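Local coordinates for protein putative thioesterase (Escherichia coli, PDB 5UGZ) that probably hydrolyses thioester-bound intermediates off the colibactin NRPS/PKS assembly line, as an intermediate-releasing type II thioesterase, at residues S25-P30 against K85-G90; V73-D78 against G101-E106; D78-F83 against V108-D113. One frame throughout, in Å; residues are numbered along the deposited sequence.

Contact 1 of 3, residues S25-P30 against K85-G90; sequences SLYCLP and KHYTGG
The phenol of Y27 runs out from the strand to meet the loop backbone at H86 and Y87, and nearly all of this small contact depends on its last atom. Y27 OH lies 3.5 Å from Y87 CA and equally far from the carbonyl oxygen H86 O, an approach too long to count as a hydrogen bond. The same hydroxyl sits 3.5 Å from Y87 CB and arrives at the edge of the Y87 ring, near its plane, so the two tyrosines do not stack on each other. H86 adds its CB, 4.1 Å from Y27 OH.

In Y87 the ring swings anti to the backbone N (chi1 -175°) and folds back over its own loop: the amide nitrogen G89 N stands 3.5 Å above the ring plane, over its centre, while Y87 OH donates a hydrogen bond of 3.2 Å to G90 O, in the carbonyl plane. The ring thus helps to fix the loop just beyond the point where the tip of Y27 touches it.

The strand 24-29 is flanked in the parallel sheet by 50-54 and 91-97, with backbone bonds from S25 and Y27 to A93 on one side and from L26 to T51 and R53 on the other. F83, at the end of helix 72-83, meets both tyrosine rings, and the loop leads from that helix into strand 91-97.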
# COMPACT_ATOMS: atom_id res chain seq x y z
N SER A 25 11.20 -2.59 12.28
CA SER A 25 10.09 -3.36 11.73
C SER A 25 9.48 -2.61 10.56
O SER A 25 9.20 -1.41 10.65
CB SER A 25 9.06 -3.64 12.80
OG SER A 25 9.68 -4.33 13.87
N LEU A 26 9.29 -3.32 9.46
CA LEU A 26 8.70 -2.81 8.23
C LEU A 26 7.30 -3.41 8.08
O LEU A 26 7.18 -4.60 7.78
CB LEU A 26 9.57 -3.16 7.04
CG LEU A 26 9.00 -2.85 5.66
CD1 LEU A 26 9.02 -1.35 5.40
CD2 LEU A 26 9.80 -3.63 4.60
N TYR A 27 6.28 -2.59 8.31
CA TYR A 27 4.88 -2.98 8.13
C TYR A 27 4.50 -2.77 6.67
O TYR A 27 4.69 -1.67 6.13
CB TYR A 27 3.98 -2.15 9.06
CG TYR A 27 4.31 -2.40 10.53
CD1 TYR A 27 5.26 -1.63 11.20
CD2 TYR A 27 3.73 -3.45 11.22
CE1 TYR A 27 5.59 -1.90 12.53
CE2 TYR A 27 4.05 -3.72 12.53
CZ TYR A 27 4.98 -2.95 13.18
OH TYR A 27 5.27 -3.25 14.49
N CYS A 28 3.98 -3.81 6.03
CA CYS A 28 3.61 -3.76 4.63
C CYS A 28 2.12 -3.98 4.45
O CYS A 28 1.55 -4.91 5.04
CB CYS A 28 4.40 -4.78 3.81
SG CYS A 28 6.18 -4.47 3.87
N LEU A 29 1.49 -3.14 3.62
CA LEU A 29 0.07 -3.24 3.32
C LEU A 29 -0.13 -3.61 1.86
O LEU A 29 0.53 -3.03 0.98
CB LEU A 29 -0.66 -1.92 3.64
CG LEU A 29 -0.81 -1.63 5.14
CD1 LEU A 29 0.53 -1.36 5.77
CD2 LEU A 29 -1.74 -0.45 5.39
N PRO A 30 -1.02 -4.55 1.54
CA PRO A 30 -1.16 -5.01 0.16
C PRO A 30 -2.06 -4.11 -0.68
O PRO A 30 -2.75 -3.22 -0.20
CB PRO A 30 -1.79 -6.40 0.34
CG PRO A 30 -2.57 -6.30 1.60
CD PRO A 30 -1.87 -5.30 2.48
N LYS A 85 -0.03 -5.46 17.54
CA LYS A 85 0.27 -6.83 17.94
C LYS A 85 1.77 -7.11 17.96
O LYS A 85 2.19 -8.09 18.59
CB LYS A 85 -0.43 -7.83 17.01
CG LYS A 85 -1.93 -7.62 16.97
CD LYS A 85 -2.67 -8.90 17.27
CE LYS A 85 -2.73 -9.79 16.05
NZ LYS A 85 -3.80 -9.35 15.11
N HIS A 86 2.58 -6.26 17.31
CA HIS A 86 4.03 -6.43 17.29
C HIS A 86 4.78 -5.13 17.54
O HIS A 86 6.01 -5.12 17.39
CB HIS A 86 4.52 -7.02 15.96
CG HIS A 86 3.79 -8.26 15.52
ND1 HIS A 86 3.74 -9.41 16.28
CD2 HIS A 86 3.09 -8.52 14.39
CE1 HIS A 86 3.02 -10.32 15.64
NE2 HIS A 86 2.62 -9.81 14.49
N TYR A 87 4.11 -4.03 17.88
CA TYR A 87 4.77 -2.73 17.96
C TYR A 87 5.09 -2.38 19.41
O TYR A 87 4.18 -2.21 20.22
CB TYR A 87 3.94 -1.61 17.34
CG TYR A 87 4.75 -0.34 17.37
CD1 TYR A 87 4.34 0.78 18.09
CD2 TYR A 87 5.98 -0.28 16.73
CE1 TYR A 87 5.11 1.92 18.13
CE2 TYR A 87 6.76 0.84 16.77
CZ TYR A 87 6.33 1.94 17.48
OH TYR A 87 7.13 3.05 17.50
N THR A 88 6.38 -2.24 19.71
CA THR A 88 6.82 -2.02 21.08
C THR A 88 7.53 -0.68 21.30
O THR A 88 7.96 -0.41 22.43
CB THR A 88 7.74 -3.16 21.52
OG1 THR A 88 8.80 -3.31 20.57
CG2 THR A 88 6.94 -4.45 21.60
N GLY A 89 7.66 0.15 20.27
CA GLY A 89 8.23 1.48 20.41
C GLY A 89 9.54 1.73 19.67
O GLY A 89 10.06 2.85 19.76
N GLY A 90 10.12 0.77 18.95
CA GLY A 90 11.37 1.01 18.25
C GLY A 90 11.18 1.76 16.94
O GLY A 90 10.17 2.42 16.71

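Contact 2 of 3, residues V73-D78 against G101-E106; sequences VDAVAD and GIMAFE
M103 reaches A75 because its chain starts with CG anti to the carbonyl carbon (chi1 -67°), runs out extended, and then bends at chi3 (60°), which turns the terminal methyl onto the neighbouring helix. V76, for its part, places CG2 beside its own backbone N and CG1 anti to it, so that both methyls are presented to E106.

The methionine end does most of the reaching. M103 CE rests 3.5 Å from A75 CB and 3.6 Å from the carbonyl oxygen A75 O, and lies 4.2 Å from V76 N, so a single methyl at the end of a flexible chain settles against both side chain and backbone of the opposing turn. About one turn further along helix 101-106, E106 CB meets V76 CG2 at 3.7 Å, the two side chains crossing at about a right angle. Only the aliphatic base of the glutamate is used here; its carboxylate turns to other partners, with OE2 hydrogen-bonded to Y185 and OE1 in a salt bridge with K190.

The contact is therefore apolar, and its short side chains on helix 73-78 are matched by a long one from 101-106. The segment axes pass 9.9 Å apart at a crossing angle of -72°, with the CA atoms of V76 and M103 the nearest pair, 6.5 Å apart.

Helix 99-113 begins within a GxSxG sequence (G96, S98, G100), which is consistent with the nucleophile elbow of alpha/beta-hydrolase thioesterases, and M103 touches that turn. The arrangement is the steep packing of two helices beside the central parallel sheet of this fold.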
# COMPACT_ATOMS: atom_id res chain seq x y z
N VAL A 73 -11.99 4.55 7.19
CA VAL A 73 -11.65 4.80 8.58
C VAL A 73 -11.74 3.51 9.38
O VAL A 73 -10.93 3.28 10.28
CB VAL A 73 -12.52 5.91 9.18
CG1 VAL A 73 -13.96 5.50 9.21
CG2 VAL A 73 -12.05 6.17 10.59
N ASP A 74 -12.73 2.67 9.09
CA ASP A 74 -12.84 1.37 9.77
C ASP A 74 -11.69 0.46 9.39
O ASP A 74 -11.17 -0.28 10.24
CB ASP A 74 -14.15 0.68 9.44
CG ASP A 74 -15.34 1.37 10.03
OD1 ASP A 74 -16.47 1.11 9.57
OD2 ASP A 74 -15.15 2.17 10.96
N ALA A 75 -11.30 0.46 8.12
CA ALA A 75 -10.18 -0.36 7.69
C ALA A 75 -8.87 0.08 8.33
O ALA A 75 -8.02 -0.76 8.63
CB ALA A 75 -10.08 -0.31 6.17
N VAL A 76 -8.70 1.39 8.57
CA VAL A 76 -7.50 1.89 9.23
C VAL A 76 -7.47 1.48 10.71
O VAL A 76 -6.43 1.06 11.23
CB VAL A 76 -7.39 3.41 9.08
CG1 VAL A 76 -6.31 3.93 9.97
CG2 VAL A 76 -7.09 3.78 7.63
N ALA A 77 -8.60 1.61 11.41
CA ALA A 77 -8.69 1.13 12.79
C ALA A 77 -8.40 -0.36 12.88
O ALA A 77 -7.76 -0.82 13.84
CB ALA A 77 -10.08 1.44 13.35
N ASP A 78 -8.89 -1.14 11.91
CA ASP A 78 -8.63 -2.57 11.85
C ASP A 78 -7.14 -2.86 11.75
O ASP A 78 -6.61 -3.69 12.49
CB ASP A 78 -9.41 -3.15 10.66
CG ASP A 78 -9.21 -4.64 10.46
OD1 ASP A 78 -9.74 -5.44 11.26
OD2 ASP A 78 -8.57 -5.02 9.45
N GLY A 101 -1.23 1.96 -0.14
CA GLY A 101 -0.48 3.19 0.03
C GLY A 101 -1.33 4.28 0.64
O GLY A 101 -0.85 5.03 1.50
N ILE A 102 -2.59 4.39 0.20
CA ILE A 102 -3.55 5.29 0.84
C ILE A 102 -3.79 4.88 2.28
O ILE A 102 -3.86 5.72 3.18
CB ILE A 102 -4.88 5.31 0.06
CG1 ILE A 102 -4.73 5.99 -1.31
CG2 ILE A 102 -5.96 5.99 0.87
CD1 ILE A 102 -4.37 7.47 -1.25
N MET A 103 -3.92 3.58 2.51
CA MET A 103 -4.08 3.08 3.87
C MET A 103 -2.83 3.31 4.70
O MET A 103 -2.93 3.66 5.87
CB MET A 103 -4.46 1.59 3.84
CG MET A 103 -5.84 1.36 3.24
SD MET A 103 -6.60 -0.26 3.55
CE MET A 103 -6.68 -0.26 5.33
N ALA A 104 -1.64 3.14 4.11
CA ALA A 104 -0.41 3.47 4.82
C ALA A 104 -0.38 4.94 5.22
O ALA A 104 0.02 5.28 6.34
CB ALA A 104 0.80 3.12 3.97
N PHE A 105 -0.81 5.83 4.32
CA PHE A 105 -0.83 7.25 4.64
C PHE A 105 -1.77 7.54 5.79
O PHE A 105 -1.42 8.26 6.73
CB PHE A 105 -1.25 8.06 3.42
CG PHE A 105 -1.42 9.53 3.71
CD1 PHE A 105 -0.33 10.37 3.78
CD2 PHE A 105 -2.69 10.05 3.93
CE1 PHE A 105 -0.50 11.73 4.07
CE2 PHE A 105 -2.87 11.39 4.20
CZ PHE A 105 -1.77 12.23 4.27
N GLU A 106 -2.99 7.02 5.72
CA GLU A 106 -4.00 7.27 6.75
C GLU A 106 -3.62 6.60 8.07
O GLU A 106 -3.88 7.15 9.15
CB GLU A 106 -5.36 6.79 6.25
CG GLU A 106 -5.94 7.61 5.08
CD GLU A 106 -6.29 9.05 5.49
OE1 GLU A 106 -6.62 9.24 6.66
OE2 GLU A 106 -6.23 9.98 4.66

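Contact 3 of 3, residues D78-F83 against V108-D113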
# COMPACT_ATOMS: atom_id res chain seq x y z
N ASP A 78 -8.89 -1.14 11.91
CA ASP A 78 -8.63 -2.57 11.85
C ASP A 78 -7.14 -2.86 11.75
O ASP A 78 -6.61 -3.69 12.49
CB ASP A 78 -9.41 -3.15 10.66
CG ASP A 78 -9.21 -4.64 10.46
OD1 ASP A 78 -9.74 -5.44 11.26
OD2 ASP A 78 -8.57 -5.02 9.45
N LEU A 79 -6.43 -2.17 10.84
CA LEU A 79 -4.99 -2.41 10.69
C LEU A 79 -4.20 -1.94 11.90
O LEU A 79 -3.23 -2.60 12.31
CB LEU A 79 -4.47 -1.73 9.43
CG LEU A 79 -4.84 -2.46 8.15
CD1 LEU A 79 -4.36 -1.66 6.96
CD2 LEU A 79 -4.28 -3.86 8.14
N TYR A 80 -4.59 -0.82 12.51
CA TYR A 80 -3.93 -0.39 13.74
C TYR A 80 -3.95 -1.48 14.80
O TYR A 80 -2.97 -1.67 15.52
CB TYR A 80 -4.56 0.88 14.28
CG TYR A 80 -3.88 1.31 15.56
CD1 TYR A 80 -2.61 1.88 15.54
CD2 TYR A 80 -4.48 1.09 16.80
CE1 TYR A 80 -1.97 2.25 16.71
CE2 TYR A 80 -3.84 1.46 17.97
CZ TYR A 80 -2.59 2.04 17.91
OH TYR A 80 -1.94 2.41 19.06
N GLN A 81 -5.08 -2.19 14.94
CA GLN A 81 -5.14 -3.31 15.87
C GLN A 81 -4.12 -4.38 15.49
O GLN A 81 -3.54 -5.04 16.37
CB GLN A 81 -6.55 -3.90 15.93
CG GLN A 81 -7.60 -3.02 16.59
CD GLN A 81 -7.15 -2.48 17.93
OE1 GLN A 81 -6.23 -3.01 18.56
NE2 GLN A 81 -7.80 -1.41 18.38
N GLN A 82 -3.90 -4.59 14.20
CA GLN A 82 -2.84 -5.50 13.77
C GLN A 82 -1.47 -4.95 14.16
O GLN A 82 -0.66 -5.64 14.79
CB GLN A 82 -2.92 -5.72 12.26
CG GLN A 82 -4.29 -6.08 11.75
CD GLN A 82 -4.94 -7.12 12.60
OE1 GLN A 82 -4.34 -8.16 12.87
NE2 GLN A 82 -6.16 -6.85 13.07
N PHE A 83 -1.22 -3.70 13.78
CA PHE A 83 0.03 -3.01 14.08
C PHE A 83 0.45 -3.21 15.54
O PHE A 83 1.61 -3.53 15.81
CB PHE A 83 -0.15 -1.53 13.74
CG PHE A 83 0.94 -0.62 14.22
CD1 PHE A 83 2.12 -0.49 13.51
CD2 PHE A 83 0.76 0.14 15.36
CE1 PHE A 83 3.10 0.35 13.94
CE2 PHE A 83 1.75 0.98 15.79
CZ PHE A 83 2.91 1.08 15.09
N VAL A 108 -0.48 5.96 9.24
CA VAL A 108 0.60 6.63 9.96
C VAL A 108 0.05 7.79 10.77
O VAL A 108 0.39 7.96 11.95
CB VAL A 108 1.74 7.07 9.01
CG1 VAL A 108 1.29 8.10 7.99
CG2 VAL A 108 2.91 7.64 9.82
N HIS A 109 -0.81 8.60 10.17
CA HIS A 109 -1.39 9.70 10.93
C HIS A 109 -2.25 9.19 12.08
O HIS A 109 -2.29 9.82 13.14
CB HIS A 109 -2.19 10.61 10.00
CG HIS A 109 -1.32 11.47 9.13
ND1 HIS A 109 -0.74 12.64 9.59
CD2 HIS A 109 -0.94 11.34 7.84
CE1 HIS A 109 -0.04 13.19 8.61
NE2 HIS A 109 -0.15 12.43 7.54
N TYR A 110 -2.92 8.04 11.91
CA TYR A 110 -3.71 7.44 12.98
C TYR A 110 -2.82 6.92 14.10
O TYR A 110 -3.17 7.01 15.28
CB TYR A 110 -4.58 6.33 12.39
CG TYR A 110 -5.57 5.59 13.30
CD1 TYR A 110 -6.90 6.01 13.41
CD2 TYR A 110 -5.18 4.45 13.99
CE1 TYR A 110 -7.81 5.32 14.20
CE2 TYR A 110 -6.08 3.77 14.78
CZ TYR A 110 -7.39 4.22 14.89
OH TYR A 110 -8.27 3.53 15.69
N ILE A 111 -1.66 6.36 13.74
CA ILE A 111 -0.66 5.98 14.73
C ILE A 111 -0.20 7.21 15.50
O ILE A 111 -0.17 7.23 16.74
CB ILE A 111 0.52 5.25 14.04
CG1 ILE A 111 0.09 3.85 13.57
CG2 ILE A 111 1.78 5.22 14.92
CD1 ILE A 111 1.00 3.23 12.52
N LEU A 112 0.15 8.27 14.77
CA LEU A 112 0.59 9.52 15.40
C LEU A 112 -0.51 10.11 16.30
O LEU A 112 -0.21 10.57 17.41
CB LEU A 112 1.03 10.52 14.33
CG LEU A 112 2.42 10.30 13.73
CD1 LEU A 112 2.60 11.18 12.52
CD2 LEU A 112 3.49 10.61 14.74
N ASP A 113 -1.77 10.10 15.85
CA ASP A 113 -2.89 10.51 16.71
C ASP A 113 -2.97 9.72 18.01
O ASP A 113 -3.57 10.19 18.98
CB ASP A 113 -4.24 10.35 16.00
CG ASP A 113 -4.40 11.26 14.82
OD1 ASP A 113 -3.64 12.25 14.71
OD2 ASP A 113 -5.30 10.99 14.01
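Y110 and Y80 form the aromatic part of the contact: the edge of Y110 meets the face of Y80 in an offset edge-to-face pair, centroids 5.3 Å apart and planes at 68°. Y110 CE2 leads the approach, 3.4 Å from Y80 CG and closer still to the CB of that residue. Both rings extend anti to their backbone N (chi1 179° in Y80), which carries each across the groove between the helices.

A CH-pi contact follows. I111 CD1 stands over the centre of the F83 ring, 3.8 Å from the centroid and 9° off the ring normal.

Plain apolar packing joins the two: I111 CG1 lies 3.9 Å from Y80 CD1, at the ring's edge, wedging the isoleucine between Y80 and F83.

Y80 OH is hydrogen-bonded to H116 NE2, so the buried phenol has its polar end satisfied beyond the two helices. With an alanine at Y80, the Y110 edge would probably lose the face it meets, I111 CG1 its neighbour, and H116 NE2 this bond. Between the segments themselves, cohesion probably rests on shape complementarity and ring-edge attraction rather than on polar pairing.

From the N terminus, strand 24-29 enters first, and contact 1 closes a long loop by bringing it to residues 85-90, after helix 72-83. Contacts 2 and 3 close shorter loops that both join helix 72-83 to helix 99-113, around strand 91-97, and they share D78. Along the chain all three cross one another, since their segments alternate. In space, contacts 2 and 3 continue one helix-helix interface, with M103 CE against L79 CD1 and V76 against Y110. Contact 1 meets both through side chains of its strand: L29 packs on M103 and on L79, and Y27 on F83. Together they bind the first strand along the chain to the helix pair.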